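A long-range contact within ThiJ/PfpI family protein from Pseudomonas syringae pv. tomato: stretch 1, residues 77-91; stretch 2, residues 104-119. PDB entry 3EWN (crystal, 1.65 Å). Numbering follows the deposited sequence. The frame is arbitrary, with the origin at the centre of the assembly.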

# COMPACT_ATOMS: atom_id res chain seq x y z
N THR A 77 14.71 14.80 8.10
CA THR A 77 14.84 15.82 7.07
C THR A 77 16.13 15.51 6.33
O THR A 77 16.87 14.61 6.74
N PHE A 78 16.41 16.23 5.26
CA PHE A 78 17.62 16.00 4.49
C PHE A 78 18.84 16.19 5.38
O PHE A 78 19.92 15.68 5.09
N GLY A 79 18.66 16.93 6.47
CA GLY A 79 19.75 17.18 7.40
C GLY A 79 19.93 16.13 8.47
O GLY A 79 21.05 15.85 8.88
N THR A 80 18.83 15.53 8.94
CA THR A 80 18.94 14.52 9.99
C THR A 80 18.99 13.08 9.47
O THR A 80 19.19 12.15 10.25
N CYS A 81 18.82 12.90 8.17
CA CYS A 81 18.89 11.56 7.60
C CYS A 81 20.35 11.10 7.64
O CYS A 81 21.25 11.86 7.31
N PRO A 82 20.59 9.85 8.06
CA PRO A 82 21.97 9.33 8.11
C PRO A 82 22.72 9.54 6.80
O PRO A 82 22.12 9.54 5.72
N ARG A 83 24.04 9.71 6.89
CA ARG A 83 24.88 9.92 5.72
C ARG A 83 25.09 8.66 4.88
O ARG A 83 25.06 8.72 3.65
N ASP A 84 25.32 7.54 5.55
CA ASP A 84 25.54 6.27 4.86
C ASP A 84 24.32 5.37 5.05
O ASP A 84 23.96 5.03 6.18
N LEU A 85 23.69 4.98 3.95
CA LEU A 85 22.49 4.15 3.99
C LEU A 85 22.63 2.80 3.30
O LEU A 85 23.47 2.62 2.42
N THR A 86 21.80 1.85 3.72
CA THR A 86 21.79 0.53 3.10
C THR A 86 20.94 0.71 1.85
O THR A 86 21.26 0.20 0.78
N VAL A 87 19.84 1.45 2.01
CA VAL A 87 18.93 1.70 0.90
C VAL A 87 18.41 3.13 0.83
O VAL A 87 18.01 3.70 1.84
N LEU A 88 18.43 3.70 -0.37
CA LEU A 88 17.90 5.04 -0.61
C LEU A 88 16.72 4.74 -1.52
O LEU A 88 16.87 4.00 -2.49
N PHE A 89 15.55 5.29 -1.21
CA PHE A 89 14.36 5.00 -2.00
C PHE A 89 13.51 6.23 -2.31
O PHE A 89 13.36 7.11 -1.46
N ALA A 90 12.94 6.27 -3.51
CA ALA A 90 12.08 7.38 -3.90
C ALA A 90 10.79 6.87 -4.53
O ALA A 90 10.82 6.04 -5.45
N PRO A 91 9.63 7.33 -4.03
CA PRO A 91 8.32 6.93 -4.55
C PRO A 91 7.94 7.85 -5.70
O PRO A 91 8.60 8.87 -5.94
N ALA A 104 16.03 21.89 -6.06
CA ALA A 104 17.47 21.85 -5.81
C ALA A 104 17.88 21.13 -4.53
O ALA A 104 18.80 20.32 -4.54
N GLU A 105 17.20 21.42 -3.42
CA GLU A 105 17.55 20.79 -2.15
C GLU A 105 17.30 19.29 -2.18
O GLU A 105 18.11 18.52 -1.68
N THR A 106 16.18 18.88 -2.76
CA THR A 106 15.85 17.46 -2.85
C THR A 106 16.89 16.73 -3.70
O THR A 106 17.37 15.67 -3.31
N LEU A 107 17.23 17.30 -4.84
CA LEU A 107 18.21 16.67 -5.72
C LEU A 107 19.58 16.57 -5.04
O LEU A 107 20.25 15.54 -5.16
N ALA A 108 19.98 17.62 -4.34
CA ALA A 108 21.27 17.63 -3.66
C ALA A 108 21.33 16.49 -2.64
O ALA A 108 22.34 15.81 -2.52
N PHE A 109 20.23 16.31 -1.91
CA PHE A 109 20.13 15.26 -0.90
C PHE A 109 20.23 13.88 -1.55
O PHE A 109 20.99 13.02 -1.11
N MSE A 110 19.45 13.68 -2.61
CA MSE A 110 19.45 12.41 -3.31
C MSE A 110 20.82 12.11 -3.92
O MSE A 110 21.29 10.98 -3.86
N ALA A 111 21.45 13.12 -4.50
CA ALA A 111 22.76 12.94 -5.10
C ALA A 111 23.81 12.57 -4.06
O ALA A 111 24.63 11.68 -4.28
N ASP A 112 23.79 13.27 -2.93
CA ASP A 112 24.75 13.00 -1.86
C ASP A 112 24.58 11.60 -1.28
O ASP A 112 25.51 10.80 -1.28
N ARG A 113 23.39 11.31 -0.78
CA ARG A 113 23.13 10.00 -0.19
C ARG A 113 23.32 8.89 -1.21
O ARG A 113 23.79 7.80 -0.87
N GLY A 114 22.95 9.15 -2.47
CA GLY A 114 23.10 8.15 -3.51
C GLY A 114 24.55 7.79 -3.79
O GLY A 114 24.84 6.69 -4.26
N ALA A 115 25.47 8.70 -3.50
CA ALA A 115 26.89 8.45 -3.74
C ALA A 115 27.46 7.40 -2.79
O ALA A 115 28.50 6.81 -3.07
N ARG A 116 26.77 7.15 -1.68
CA ARG A 116 27.25 6.19 -0.70
C ARG A 116 26.28 5.06 -0.35
O ARG A 116 26.66 4.11 0.33
N ALA A 117 25.04 5.15 -0.82
CA ALA A 117 24.05 4.12 -0.52
C ALA A 117 24.40 2.78 -1.15
O ALA A 117 24.85 2.72 -2.29
N LYS A 118 24.19 1.69 -0.40
CA LYS A 118 24.49 0.36 -0.91
C LYS A 118 23.54 0.04 -2.07
O LYS A 118 23.93 -0.56 -3.07
N TYR A 119 22.29 0.46 -1.92
CA TYR A 119 21.28 0.26 -2.95
C TYR A 119 20.56 1.57 -3.23
O TYR A 119 20.21 2.29 -2.30

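The apolar centre is built from alternate residues of strand 87-90 facing a helix that runs roughly antiparallel to it, the axes 9.5 Å apart. Leu88 (t, p) points toward the helix and packs against the helix and the loop after it: its CG lies 3.8 Å from CE of selenomethionine Met110, its CB 4.0 Å from Ala117 CB, and its CD2 3.6 Å from the backbone N of Gly114. Two residues on, Ala90 CB meets the same Met110 CE at 3.9 Å; the m, m, m rotamer brings that methyl to the strand although its CA-to-CB bond points sideways. Phe89 points away.

Phe109 (t) extends this core toward the loop. Its CE2 is 4.2 Å from Leu88 CD1, and Cys81 SG approaches the ring edge, 3.7 Å from CZ of Phe109. Phe78 (m) lies over the Phe109 ring in an offset stack, centroids 4.7 Å apart and planes at 21°, while Glu105 CG closes its edge, 3.4 Å from Phe78 CD2.

Further out, arginines tie down the loop by its carbonyls. Arg113 (m, m, t) points toward it and donates from NH2 to Cys81 O (2.9 Å) and from NE to Pro82 O (2.8 Å); its NH2 bond to Phe78 O is weak, but water 1 also links Phe78 O to Arg113 NH1. Water 2 joins Arg83 O, Leu85 N and Arg113 O.

At the polar edge, Arg116 (m, t, m) gives NH2 to Arg83 O (3.0 Å) and NE to Asp84 OD1 (2.9 Å), a salt bridge. The Arg83 guanidinium lies flat on that of Arg116, centres 3.7 Å apart; Asp112 offsets the like charges, its OD1 3.3 Å from Arg83 NH1 and its OD2 2.8 Å from Arg116 NH2, both salt bridges.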

# COMPACT_ATOMS: atom_id res chain seq x y z
CB THR A 77 14.96 17.23 7.68
OG1 THR A 77 16.15 17.31 8.47
CG2 THR A 77 13.76 17.53 8.56
CB PHE A 78 17.70 16.95 3.30
CG PHE A 78 16.53 16.87 2.37
CD1 PHE A 78 15.85 15.66 2.19
CD2 PHE A 78 16.11 17.98 1.65
CE1 PHE A 78 14.78 15.58 1.30
CE2 PHE A 78 15.04 17.91 0.76
CZ PHE A 78 14.37 16.70 0.59
CB THR A 80 17.78 14.65 11.01
OG1 THR A 80 16.52 14.46 10.35
CG2 THR A 80 17.80 16.03 11.67
CB CYS A 81 18.41 11.58 6.15
SG CYS A 81 18.50 9.98 5.31
CB PRO A 82 21.77 7.86 8.44
CG PRO A 82 20.57 7.89 9.34
CD PRO A 82 19.65 8.88 8.65
CB ARG A 83 26.25 10.46 6.15
CG ARG A 83 26.22 11.88 6.71
CD ARG A 83 26.56 12.89 5.63
NE ARG A 83 27.90 12.65 5.08
CZ ARG A 83 28.40 13.28 4.02
NH1 ARG A 83 27.68 14.19 3.39
NH2 ARG A 83 29.62 12.99 3.60
CB ASP A 84 26.79 5.57 5.39
CG ASP A 84 28.04 6.43 5.25
OD1 ASP A 84 28.00 7.45 4.52
OD2 ASP A 84 29.06 6.09 5.86
CB LEU A 85 21.35 4.90 3.31
CG LEU A 85 21.00 6.28 3.86
CD1 LEU A 85 20.21 7.07 2.82
CD2 LEU A 85 20.21 6.13 5.15
CB THR A 86 21.13 -0.52 4.01
OG1 THR A 86 21.77 -0.52 5.28
CG2 THR A 86 21.22 -1.90 3.38
CB VAL A 87 17.69 0.78 0.98
CG1 VAL A 87 16.76 1.07 -0.20
CG2 VAL A 87 18.11 -0.68 0.97
CB LEU A 88 18.92 5.92 -1.34
CG LEU A 88 18.42 7.32 -1.73
CD1 LEU A 88 17.98 8.11 -0.49
CD2 LEU A 88 19.52 8.07 -2.46
CB PHE A 89 13.49 3.99 -1.24
CG PHE A 89 12.10 3.82 -1.80
CD1 PHE A 89 11.84 2.85 -2.77
CD2 PHE A 89 11.06 4.62 -1.36
CE1 PHE A 89 10.56 2.69 -3.29
CE2 PHE A 89 9.77 4.47 -1.88
CZ PHE A 89 9.52 3.50 -2.84
CB ALA A 90 12.79 8.30 -4.89
CB PRO A 91 7.40 7.10 -3.35
CG PRO A 91 7.96 8.34 -2.71
CD PRO A 91 9.47 8.08 -2.76
CB ALA A 104 18.04 23.26 -5.82
CB GLU A 105 16.77 21.42 -0.99
CG GLU A 105 17.19 20.89 0.36
CD GLU A 105 16.58 21.64 1.53
OE1 GLU A 105 16.81 21.23 2.69
OE2 GLU A 105 15.87 22.64 1.29
CB THR A 106 14.45 17.25 -3.45
OG1 THR A 106 13.47 17.87 -2.60
CG2 THR A 106 14.12 15.76 -3.56
CB LEU A 107 18.34 17.45 -7.03
CG LEU A 107 17.11 17.45 -7.93
CD1 LEU A 107 17.39 18.26 -9.19
CD2 LEU A 107 16.72 16.01 -8.29
CB ALA A 108 21.49 18.97 -2.96
CB PHE A 109 18.80 15.35 -0.15
CG PHE A 109 18.47 14.11 0.65
CD1 PHE A 109 19.11 13.84 1.85
CD2 PHE A 109 17.53 13.20 0.17
CE1 PHE A 109 18.82 12.68 2.57
CE2 PHE A 109 17.23 12.03 0.88
CZ PHE A 109 17.89 11.77 2.08
CB MSE A 110 18.37 12.41 -4.40
CG MSE A 110 16.93 12.43 -3.87
SE MSE A 110 16.46 10.94 -2.72
CE MSE A 110 16.39 9.57 -4.06
CB ALA A 111 23.19 14.22 -5.84
CB ASP A 112 24.61 14.02 -0.74
CG ASP A 112 25.54 13.74 0.42
OD1 ASP A 112 26.76 13.91 0.26
OD2 ASP A 112 25.05 13.32 1.49
CB ARG A 113 21.71 9.96 0.38
CG ARG A 113 21.48 10.96 1.49
CD ARG A 113 22.52 10.79 2.61
NE ARG A 113 22.17 11.56 3.80
CZ ARG A 113 22.20 12.89 3.88
NH1 ARG A 113 22.56 13.61 2.83
NH2 ARG A 113 21.85 13.49 5.01
CB ALA A 115 27.68 9.75 -3.62
CB ARG A 116 27.65 6.92 0.59
CG ARG A 116 28.77 7.93 0.41
CD ARG A 116 29.08 8.60 1.74
NE ARG A 116 27.92 9.32 2.25
CZ ARG A 116 27.48 10.48 1.77
NH1 ARG A 116 28.11 11.06 0.76
NH2 ARG A 116 26.40 11.04 2.29
CB ALA A 117 22.66 4.57 -0.99
CB LYS A 118 24.33 -0.68 0.20
CG LYS A 118 24.85 -2.06 -0.17
CD LYS A 118 24.75 -3.04 1.01
CE LYS A 118 25.27 -4.42 0.61
NZ LYS A 118 25.18 -5.41 1.72
CB TYR A 119 20.25 -0.78 -2.50
CG TYR A 119 20.81 -2.16 -2.27
CD1 TYR A 119 21.03 -3.04 -3.34
CD2 TYR A 119 21.11 -2.61 -0.98
CE1 TYR A 119 21.54 -4.32 -3.12
CE2 TYR A 119 21.62 -3.88 -0.76
CZ TYR A 119 21.83 -4.73 -1.83
OH TYR A 119 22.33 -5.99 -1.61
O HOH W 1 22.09 16.46 3.63
O HOH W 2 23.99 6.85 1.73
O HOH W 3 26.40 3.19 2.77